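Local atomic coordinates of serine protease pet (Escherichia coli, PDB entry 4OM9), a protein that acts as a secreted autotransporter enterotoxin of enteroaggregative E. coli, a serine peptidase whose cellular target is probably alpha-fodrin. Residues A[81-86]-A[103-108]. Residues are numbered along the deposited sequence; the frame is centred on the assembly and turned at random.
Sequences NYQTYG and SIQRLN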
# COMPACT_ATOMS: atom_id res chain seq x y z
N ASN A 81 34.35 -19.99 0.29
CA ASN A 81 35.28 -19.47 1.30
C ASN A 81 35.03 -17.98 1.61
O ASN A 81 35.37 -17.50 2.68
CB ASN A 81 36.75 -19.68 0.87
CG ASN A 81 37.24 -21.13 1.09
OD1 ASN A 81 38.11 -21.37 1.93
ND2 ASN A 81 36.68 -22.07 0.35
N TYR A 82 34.45 -17.26 0.66
CA TYR A 82 34.17 -15.84 0.80
C TYR A 82 32.68 -15.62 0.59
O TYR A 82 32.15 -15.85 -0.49
CB TYR A 82 34.99 -15.02 -0.22
CG TYR A 82 36.47 -15.34 -0.21
CD1 TYR A 82 37.14 -15.60 0.97
CD2 TYR A 82 37.19 -15.41 -1.40
CE1 TYR A 82 38.49 -15.89 0.99
CE2 TYR A 82 38.55 -15.70 -1.40
CZ TYR A 82 39.19 -15.94 -0.20
OH TYR A 82 40.54 -16.24 -0.17
N GLN A 83 31.99 -15.22 1.65
CA GLN A 83 30.54 -15.17 1.61
C GLN A 83 30.02 -13.76 1.79
O GLN A 83 30.48 -13.01 2.67
CB GLN A 83 29.95 -16.10 2.66
CG GLN A 83 30.48 -17.50 2.52
CD GLN A 83 29.77 -18.50 3.39
OE1 GLN A 83 28.82 -18.16 4.11
NE2 GLN A 83 30.23 -19.75 3.34
N THR A 84 29.06 -13.40 0.95
CA THR A 84 28.40 -12.12 1.03
C THR A 84 26.94 -12.30 1.39
O THR A 84 26.22 -13.06 0.73
CB THR A 84 28.50 -11.35 -0.28
OG1 THR A 84 29.85 -10.97 -0.51
CG2 THR A 84 27.61 -10.10 -0.25
N TYR A 85 26.51 -11.62 2.45
CA TYR A 85 25.09 -11.45 2.73
C TYR A 85 24.84 -9.95 2.85
O TYR A 85 25.55 -9.27 3.62
CB TYR A 85 24.67 -12.18 3.99
CG TYR A 85 25.06 -13.65 4.08
CD1 TYR A 85 26.33 -14.03 4.51
CD2 TYR A 85 24.14 -14.66 3.78
CE1 TYR A 85 26.68 -15.37 4.61
CE2 TYR A 85 24.49 -16.00 3.89
CZ TYR A 85 25.76 -16.35 4.31
OH TYR A 85 26.12 -17.68 4.42
N GLY A 86 23.86 -9.45 2.11
CA GLY A 86 23.62 -8.02 2.02
C GLY A 86 24.89 -7.26 1.70
O GLY A 86 25.58 -7.58 0.74
N SER A 103 30.20 -30.19 4.39
CA SER A 103 31.05 -29.16 4.97
C SER A 103 30.27 -28.20 5.87
O SER A 103 29.35 -27.54 5.41
CB SER A 103 31.76 -28.38 3.87
OG SER A 103 32.60 -27.37 4.45
N ILE A 104 30.66 -28.15 7.14
CA ILE A 104 30.17 -27.15 8.08
C ILE A 104 31.28 -26.13 8.32
O ILE A 104 32.43 -26.48 8.65
CB ILE A 104 29.69 -27.76 9.41
CG1 ILE A 104 29.34 -26.67 10.42
CG2 ILE A 104 30.75 -28.63 10.01
CD1 ILE A 104 28.16 -25.80 10.01
N GLN A 105 30.92 -24.87 8.13
CA GLN A 105 31.85 -23.77 8.08
C GLN A 105 31.68 -22.84 9.28
O GLN A 105 30.54 -22.58 9.72
CB GLN A 105 31.68 -22.96 6.79
CG GLN A 105 32.03 -23.67 5.49
CD GLN A 105 31.72 -22.79 4.29
OE1 GLN A 105 30.57 -22.40 4.07
NE2 GLN A 105 32.75 -22.44 3.52
N ARG A 106 32.80 -22.34 9.78
CA ARG A 106 32.80 -21.26 10.75
C ARG A 106 33.26 -19.99 10.04
O ARG A 106 34.38 -19.93 9.53
CB ARG A 106 33.73 -21.56 11.94
CG ARG A 106 33.99 -20.37 12.88
CD ARG A 106 32.92 -20.20 13.98
NE ARG A 106 33.12 -18.95 14.72
CZ ARG A 106 32.57 -18.65 15.89
NH1 ARG A 106 31.77 -19.50 16.52
NH2 ARG A 106 32.84 -17.46 16.45
N LEU A 107 32.41 -18.97 10.04
CA LEU A 107 32.76 -17.71 9.42
C LEU A 107 33.45 -16.80 10.43
O LEU A 107 33.25 -16.93 11.64
CB LEU A 107 31.50 -17.05 8.85
CG LEU A 107 30.78 -17.78 7.70
CD1 LEU A 107 29.44 -17.14 7.39
CD2 LEU A 107 31.65 -17.84 6.44
N ASN A 108 34.28 -15.88 9.94
CA ASN A 108 35.04 -14.98 10.82
C ASN A 108 34.17 -14.07 11.74
O ASN A 108 34.63 -13.70 12.82
CB ASN A 108 35.97 -14.09 9.99
CG ASN A 108 35.21 -13.20 9.04
OD1 ASN A 108 34.20 -13.62 8.48
ND2 ASN A 108 35.67 -11.96 8.88
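Gln83 meets Gln105 and Leu107 inside the chymotrypsin-like (clan PA) protease domain, on one five-stranded antiparallel sheet. Strands 82-85 and 102-107 are not neighbours there: strand 88-97 lies between them. Their short segments diverge by 72°, with a closest axis approach of 9.7 Å, and side chains bridge the distance. Gln83 and Gln105 reach for each other tip to tip. Each has CG anti to its carbonyl carbon and an extended chain beyond, which carries the amide across. Gln83 NE2 gives Gln105 OE1 a hydrogen bond of 2.8 Å, weak because the N-H...O angle is 123°. The two amide planes are turned 47° apart. The Leu107 side chain crosses that of Gln83 at about a right angle. Its CD2 packs 3.6 Å from Gln83 CD, and its CD1 lies 3.5 Å from Gln83 OE1. The same methyl CD1 approaches Tyr85 CE1 obliquely, at 4.3 Å.

Further out, Ala80 O accepts hydrogen bonds from both Gln83 NE2 and Gln105 NE2, tying the two amides to one carbonyl. Gln105 NE2 also bonds Gln92 OE1 on the intervening strand. Ala67 of strand 66-70 touches both glutamines. The buried Gln83 amide is bonded at its other end too: Tyr85 OH donates to Gln83 OE1 over 2.8 Å.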